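Local coordinates for protein dienelactone hydrolase (Anabaena variabilis, PDB 2O2G) that probably acts as a hydrolase of the dienelactone hydrolase family, built on the alpha/beta-hydrolase fold, at residues Val15-Val19 / Gly100-Trp104; Leu24-Ile30 / Ala66-Leu72. All coordinates share one frame; numbering follows the deposited sequence. Where two conformers were deposited one is given.

Contact 1: residues Val15-Val19 / Gly100-Trp104; sequences VSVSV and GATDW. With EDO (1,2-ethanediol), chain D.
Trp104 extends its indole from the helix with CG anti to the backbone N (chi1 -176°), which brings one ring face up against both methyls of Val17. Val17 CG2 makes a CH-pi contact, 4.0 Å from the centroid of the six-membered ring of Trp104 and 7° off its normal. Val17 CG1 covers the base of the indole, 3.8 Å from Trp104 CG, and also reaches Ala101 CB. Val15 CG2 meets Trp104 CH2 obliquely at 4.0 Å. Where polar groups face each other, water joins them. Water 1 accepts a hydrogen bond from Trp104 NE1 at 3.1 Å, donates to Ser16 O and is hydrogen-bonded to Ser18 OG, while water 2 donates to both Ser18 O and Gly100 O. At Gly100 the backbones come close: Val19 CG2 lies 3.6 Å from Gly100 C, and a CB on the glycine would collide with Val19 CG1. With an alanine in place of Trp104, Val17 CG2 would probably lose its aromatic face and water 1 its indole donor. Strand 12-19, bonded along its backbone to strand 22-29, forms an edge of the sheet; residues 100-104 of helix 91-107 cross residues 15-19 at 113°, and Ala101 reaches further in to Leu39 of strand 36-41.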
loop_
_atom_site.group_PDB
_atom_site.type_symbol
_atom_site.label_atom_id
_atom_site.label_comp_id
_atom_site.label_asym_id
_atom_site.label_seq_id
_atom_site.Cartn_x
_atom_site.Cartn_y
_atom_site.Cartn_z
ATOM N N VAL A 15 3.472 1.141 17.098
ATOM C CA VAL A 15 3.321 -0.283 17.321
ATOM C C VAL A 15 4.537 -1.109 16.847
ATOM O O VAL A 15 5.310 -0.654 16.011
ATOM C CB VAL A 15 2.026 -0.789 16.638
ATOM C CG1 VAL A 15 0.843 0.022 17.140
ATOM C CG2 VAL A 15 2.087 -0.689 15.090
ATOM N N SER A 16 4.700 -2.295 17.437
ATOM C CA SER A 16 5.693 -3.269 17.018
ATOM C C SER A 16 4.902 -4.438 16.411
ATOM O O SER A 16 4.149 -5.102 17.107
ATOM C CB SER A 16 6.540 -3.753 18.186
ATOM O OG SER A 16 7.617 -4.541 17.686
ATOM N N VAL A 17 5.035 -4.604 15.108
ATOM C CA VAL A 17 4.351 -5.616 14.303
ATOM C C VAL A 17 5.267 -6.859 14.139
ATOM O O VAL A 17 6.296 -6.811 13.466
ATOM C CB VAL A 17 4.003 -5.046 12.931
ATOM C CG1 VAL A 17 3.318 -6.121 12.017
ATOM C CG2 VAL A 17 3.118 -3.788 13.040
ATOM N N SER A 18 4.893 -7.958 14.789
ATOM C CA SER A 18 5.640 -9.196 14.730
ATOM C C SER A 18 5.293 -9.991 13.465
ATOM O O SER A 18 4.110 -10.220 13.157
ATOM C CB SER A 18 5.353 -10.052 15.957
ATOM O OG SER A 18 5.950 -9.483 17.111
ATOM N N VAL A 19 6.329 -10.379 12.738
ATOM C CA VAL A 19 6.200 -11.150 11.518
ATOM C C VAL A 19 7.252 -12.215 11.661
ATOM O O VAL A 19 8.411 -11.995 11.375
ATOM C CB VAL A 19 6.444 -10.308 10.279
ATOM C CG1 VAL A 19 6.417 -11.167 9.022
ATOM C CG2 VAL A 19 5.370 -9.194 10.193
ATOM N N GLY A 100 2.655 -10.732 6.471
ATOM C CA GLY A 100 2.886 -10.806 7.935
ATOM C C GLY A 100 2.165 -9.694 8.694
ATOM O O GLY A 100 1.478 -9.963 9.697
ATOM N N ALA A 101 2.293 -8.461 8.222
ATOM C CA ALA A 101 1.553 -7.329 8.808
ATOM C C ALA A 101 0.034 -7.463 8.700
ATOM O O ALA A 101 -0.704 -7.006 9.584
ATOM C CB ALA A 101 2.001 -6.005 8.192
ATOM N N THR A 102 -0.439 -8.060 7.613
ATOM C CA THR A 102 -1.883 -8.310 7.400
ATOM C C THR A 102 -2.381 -9.291 8.487
ATOM O O THR A 102 -3.348 -9.035 9.184
ATOM C CB THR A 102 -2.144 -8.843 5.947
ATOM O OG1 THR A 102 -1.617 -7.906 4.976
ATOM C CG2 THR A 102 -3.639 -9.013 5.684
ATOM N N ASP A 103 -1.656 -10.385 8.652
ATOM C CA ASP A 103 -1.982 -11.388 9.675
ATOM C C ASP A 103 -1.979 -10.778 11.087
ATOM O O ASP A 103 -2.859 -11.087 11.912
ATOM C CB ASP A 103 -1.003 -12.563 9.580
ATOM C CG ASP A 103 -1.163 -13.362 8.285
ATOM O OD1 ASP A 103 -2.188 -13.174 7.583
ATOM O OD2 ASP A 103 -0.279 -14.219 7.990
ATOM N N TRP A 104 -1.045 -9.866 11.339
ATOM C CA TRP A 104 -0.966 -9.185 12.641
ATOM C C TRP A 104 -2.236 -8.371 12.874
ATOM O O TRP A 104 -2.853 -8.481 13.952
ATOM C CB TRP A 104 0.247 -8.289 12.697
ATOM C CG TRP A 104 0.471 -7.609 14.012
ATOM C CD1 TRP A 104 1.149 -8.080 15.075
ATOM C CD2 TRP A 104 0.072 -6.278 14.333
ATOM N NE1 TRP A 104 1.169 -7.122 16.072
ATOM C CE2 TRP A 104 0.534 -6.000 15.618
ATOM C CE3 TRP A 104 -0.587 -5.276 13.621
ATOM C CZ2 TRP A 104 0.295 -4.779 16.245
ATOM C CZ3 TRP A 104 -0.816 -4.046 14.239
ATOM C CH2 TRP A 104 -0.382 -3.822 15.534
HETATM C C1 EDO D . 8.026 2.424 16.599
HETATM O O1 EDO D . 6.787 1.866 16.095
HETATM C C2 EDO D . 8.379 1.990 18.013
HETATM O O2 EDO D . 7.904 0.664 18.311
HETATM O O HOH W 1 3.508 -8.168 17.897
HETATM O O HOH W 2 2.250 -11.666 11.637
#

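Contact 2: residues Leu24-Ile30 / Ala66-Leu72; sequences LKGNLVI and ATLLIDL. With EDO (1,2-ethanediol), chain D.
Asn27 and Leu69 form a hydrogen-bonded antiparallel pair: Asn27 N gives its hydrogen to Leu69 O at 2.8 Å, and Leu69 N returns one to Asn27 O at 3.0 Å, its donor tilted 23° from the carbonyl plane. Asn27 O also accepts from water 3. Val29 and Thr67 repeat the two-way exchange, with both donors lying in the plane of the carbonyls they meet, and Asp71 N closes the ladder on Lys25 O at 3.0 Å. Between these pairs CA-H groups lean on the same carbonyls, as where Leu68 CA lies 3.4 Å from Asn27 O.

The aliphatic side chains of Leu28, Leu68 and Ile70 line one sheet face and touch both neighbouring side chains and carbonyls. Leu28 CB packs on Leu68 CD1 at 4.3 Å. That methyl bends back toward the partner strand, Leu68 CD1 lying 3.6 Å from Asn27 O, and Gly26 leaves it room, since a CB there would sit tight against it. Ile70, with CG1 anti to the backbone N (chi1 -156°), sets this carbon 3.4 Å from Lys25 O and also touches Leu24 CB. Leu24 in turn wraps Asp71 O, its CB 3.4 Å away.

In the alpha/beta-hydrolase fold this is the antiparallel join between the early strands and the parallel core: strand 66-70 runs against strand 22-29 and parallel to strand 36-41 on its other flank.

On the opposite face Val29 CB packs against Thr67 OG1, their side chains alongside and pointing the same way. Helix 51-63 covers this face, Gln61 hydrogen-bonding the Thr67 hydroxyl and Asn53 and Ala57 touching Leu69. Lys25 and Asp71 also lie side by side, but their charged ends turn to other partners, Lys25 NZ to Gln75 and Asp71 OD2 to Arg48 in a salt bridge. Further along the chain, Leu72 N is hydrogen-bonded to His42 NE2 and Leu72 O to Arg97 NH1.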
loop_
_atom_site.group_PDB
_atom_site.type_symbol
_atom_site.label_atom_id
_atom_site.label_comp_id
_atom_site.label_asym_id
_atom_site.label_seq_id
_atom_site.Cartn_x
_atom_site.Cartn_y
_atom_site.Cartn_z
ATOM N N LEU A 24 8.627 -5.212 13.134
ATOM C CA LEU A 24 8.585 -4.076 12.218
ATOM C C LEU A 24 7.877 -2.921 12.876
ATOM O O LEU A 24 6.816 -3.108 13.448
ATOM C CB LEU A 24 7.782 -4.443 10.985
ATOM C CG LEU A 24 8.196 -5.662 10.174
ATOM C CD1 LEU A 24 7.213 -5.827 9.008
ATOM C CD2 LEU A 24 9.648 -5.480 9.653
ATOM N N LYS A 25 8.445 -1.721 12.761
ATOM C CA LYS A 25 7.882 -0.552 13.390
ATOM C C LYS A 25 6.708 -0.060 12.561
ATOM O O LYS A 25 6.713 -0.054 11.313
ATOM C CB LYS A 25 8.928 0.541 13.578
ATOM C CG LYS A 25 10.078 0.094 14.510
ATOM C CD LYS A 25 11.023 1.195 14.906
ATOM C CE LYS A 25 12.094 1.486 13.936
ATOM N NZ LYS A 25 13.103 2.403 14.545
ATOM N N GLY A 26 5.698 0.376 13.279
ATOM C CA GLY A 26 4.500 0.851 12.644
ATOM C C GLY A 26 3.884 2.029 13.323
ATOM O O GLY A 26 4.129 2.282 14.496
ATOM N N ASN A 27 3.048 2.726 12.565
ATOM C CA ASN A 27 2.326 3.857 13.113
ATOM C C ASN A 27 0.848 3.552 12.759
ATOM O O ASN A 27 0.446 3.519 11.569
ATOM C CB ASN A 27 2.910 5.206 12.612
ATOM C CG ASN A 27 4.405 5.501 13.113
ATOM O OD1 ASN A 27 4.878 5.039 14.175
ATOM N ND2 ASN A 27 5.108 6.341 12.346
ATOM N N LEU A 28 0.068 3.259 13.816
ATOM C CA LEU A 28 -1.333 2.888 13.701
ATOM C C LEU A 28 -2.250 3.997 14.128
ATOM O O LEU A 28 -2.103 4.556 15.229
ATOM C CB LEU A 28 -1.611 1.668 14.591
ATOM C CG LEU A 28 -3.008 1.037 14.651
ATOM C CD1 LEU A 28 -3.470 0.388 13.334
ATOM C CD2 LEU A 28 -2.986 0.007 15.779
ATOM N N VAL A 29 -3.192 4.336 13.260
ATOM C CA VAL A 29 -4.227 5.325 13.607
ATOM C C VAL A 29 -5.590 4.697 13.316
ATOM O O VAL A 29 -5.798 4.201 12.226
ATOM C CB VAL A 29 -4.133 6.612 12.759
ATOM C CG1 VAL A 29 -5.269 7.555 13.113
ATOM C CG2 VAL A 29 -2.818 7.297 12.951
ATOM N N ILE A 30 -6.526 4.755 14.268
ATOM C CA ILE A 30 -7.862 4.168 14.057
ATOM C C ILE A 30 -8.927 5.177 14.433
ATOM O O ILE A 30 -9.225 5.329 15.627
ATOM C CB ILE A 30 -8.099 2.908 14.931
ATOM C CG1 ILE A 30 -7.058 1.835 14.649
ATOM C CG2 ILE A 30 -9.518 2.317 14.641
ATOM C CD1 ILE A 30 -7.062 0.667 15.615
ATOM N N ALA A 66 -8.997 3.771 9.025
ATOM C CA ALA A 66 -7.836 3.472 9.841
ATOM C C ALA A 66 -6.668 3.330 8.914
ATOM O O ALA A 66 -6.855 3.018 7.728
ATOM C CB ALA A 66 -8.024 2.166 10.611
ATOM N N THR A 67 -5.459 3.548 9.444
ATOM C CA THR A 67 -4.219 3.372 8.652
ATOM C C THR A 67 -3.077 2.728 9.465
ATOM O O THR A 67 -2.972 2.945 10.674
ATOM C CB THR A 67 -3.692 4.719 8.084
ATOM O OG1 THR A 67 -3.327 5.612 9.152
ATOM C CG2 THR A 67 -4.756 5.380 7.205
ATOM N N LEU A 68 -2.265 1.930 8.788
ATOM C CA LEU A 68 -1.021 1.363 9.345
ATOM C C LEU A 68 0.112 1.640 8.357
ATOM O O LEU A 68 0.135 1.108 7.262
ATOM C CB LEU A 68 -1.124 -0.127 9.612
ATOM C CG LEU A 68 0.167 -0.792 10.124
ATOM C CD1 LEU A 68 0.639 -0.115 11.427
ATOM C CD2 LEU A 68 -0.051 -2.293 10.286
ATOM N N LEU A 69 0.979 2.574 8.740
ATOM C CA LEU A 69 2.169 2.916 7.999
ATOM C C LEU A 69 3.243 2.088 8.671
ATOM O O LEU A 69 3.473 2.234 9.855
ATOM C CB LEU A 69 2.438 4.402 8.144
ATOM C CG LEU A 69 1.443 5.277 7.365
ATOM C CD1 LEU A 69 1.326 6.629 8.015
ATOM C CD2 LEU A 69 1.866 5.388 5.940
ATOM N N ILE A 70 3.877 1.219 7.899
ATOM C CA ILE A 70 4.874 0.285 8.406
ATOM C C ILE A 70 6.226 0.309 7.694
ATOM O O ILE A 70 6.323 0.665 6.529
ATOM C CB ILE A 70 4.238 -1.121 8.322
ATOM C CG1 ILE A 70 4.880 -2.069 9.312
ATOM C CG2 ILE A 70 4.184 -1.666 6.879
ATOM C CD1 ILE A 70 4.031 -3.243 9.565
ATOM N N ASP A 71 7.281 -0.046 8.406
ATOM C CA ASP A 71 8.557 -0.253 7.784
ATOM C C ASP A 71 8.521 -1.727 7.379
ATOM O O ASP A 71 8.337 -2.609 8.224
ATOM C CB ASP A 71 9.714 -0.008 8.760
ATOM C CG ASP A 71 9.945 1.471 9.053
ATOM O OD1 ASP A 71 9.594 2.327 8.212
ATOM O OD2 ASP A 71 10.511 1.749 10.118
ATOM N N LEU A 72 8.703 -2.016 6.104
ATOM C CA LEU A 72 8.741 -3.399 5.667
ATOM C C LEU A 72 10.038 -4.079 6.050
ATOM O O LEU A 72 10.101 -5.320 6.092
ATOM C CB LEU A 72 8.475 -3.501 4.167
ATOM C CG LEU A 72 6.994 -3.162 3.868
ATOM C CD1 LEU A 72 6.769 -3.177 2.364
ATOM C CD2 LEU A 72 6.029 -4.112 4.528
HETATM C C1 EDO D . 8.026 2.424 16.599
HETATM O O1 EDO D . 6.787 1.866 16.095
HETATM C C2 EDO D . 8.379 1.990 18.013
HETATM O O2 EDO D . 7.904 0.664 18.311
HETATM O O HOH W 3 -1.139 5.547 10.336
#

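How the contacts relate
The centres of the two contacts lie about 9 Å apart, on the same side of the chain's centre. Along the sequence contact 2 is nested within the loop that contact 1 closes. Strands 12-19 and 22-29 follow each other and are neighbours in the sheet, joined by probable hydrogen bonds from Leu24 N to Val17 O and from Val15 N to Gly26 O. Ile70 CD1 of contact 2 packs on Val17 CG2 and Ala101 CB, tying helix 91-107 to the inner strand as well as to the edge. One 1,2-ethanediol, probably from the crystallisation liquor, hydrogen-bonds Val15 O and more weakly Gly26 N. Contact 2 is an antiparallel strand pair near this margin of the sheet, and contact 1 lays helix 91-107 against the edge strand.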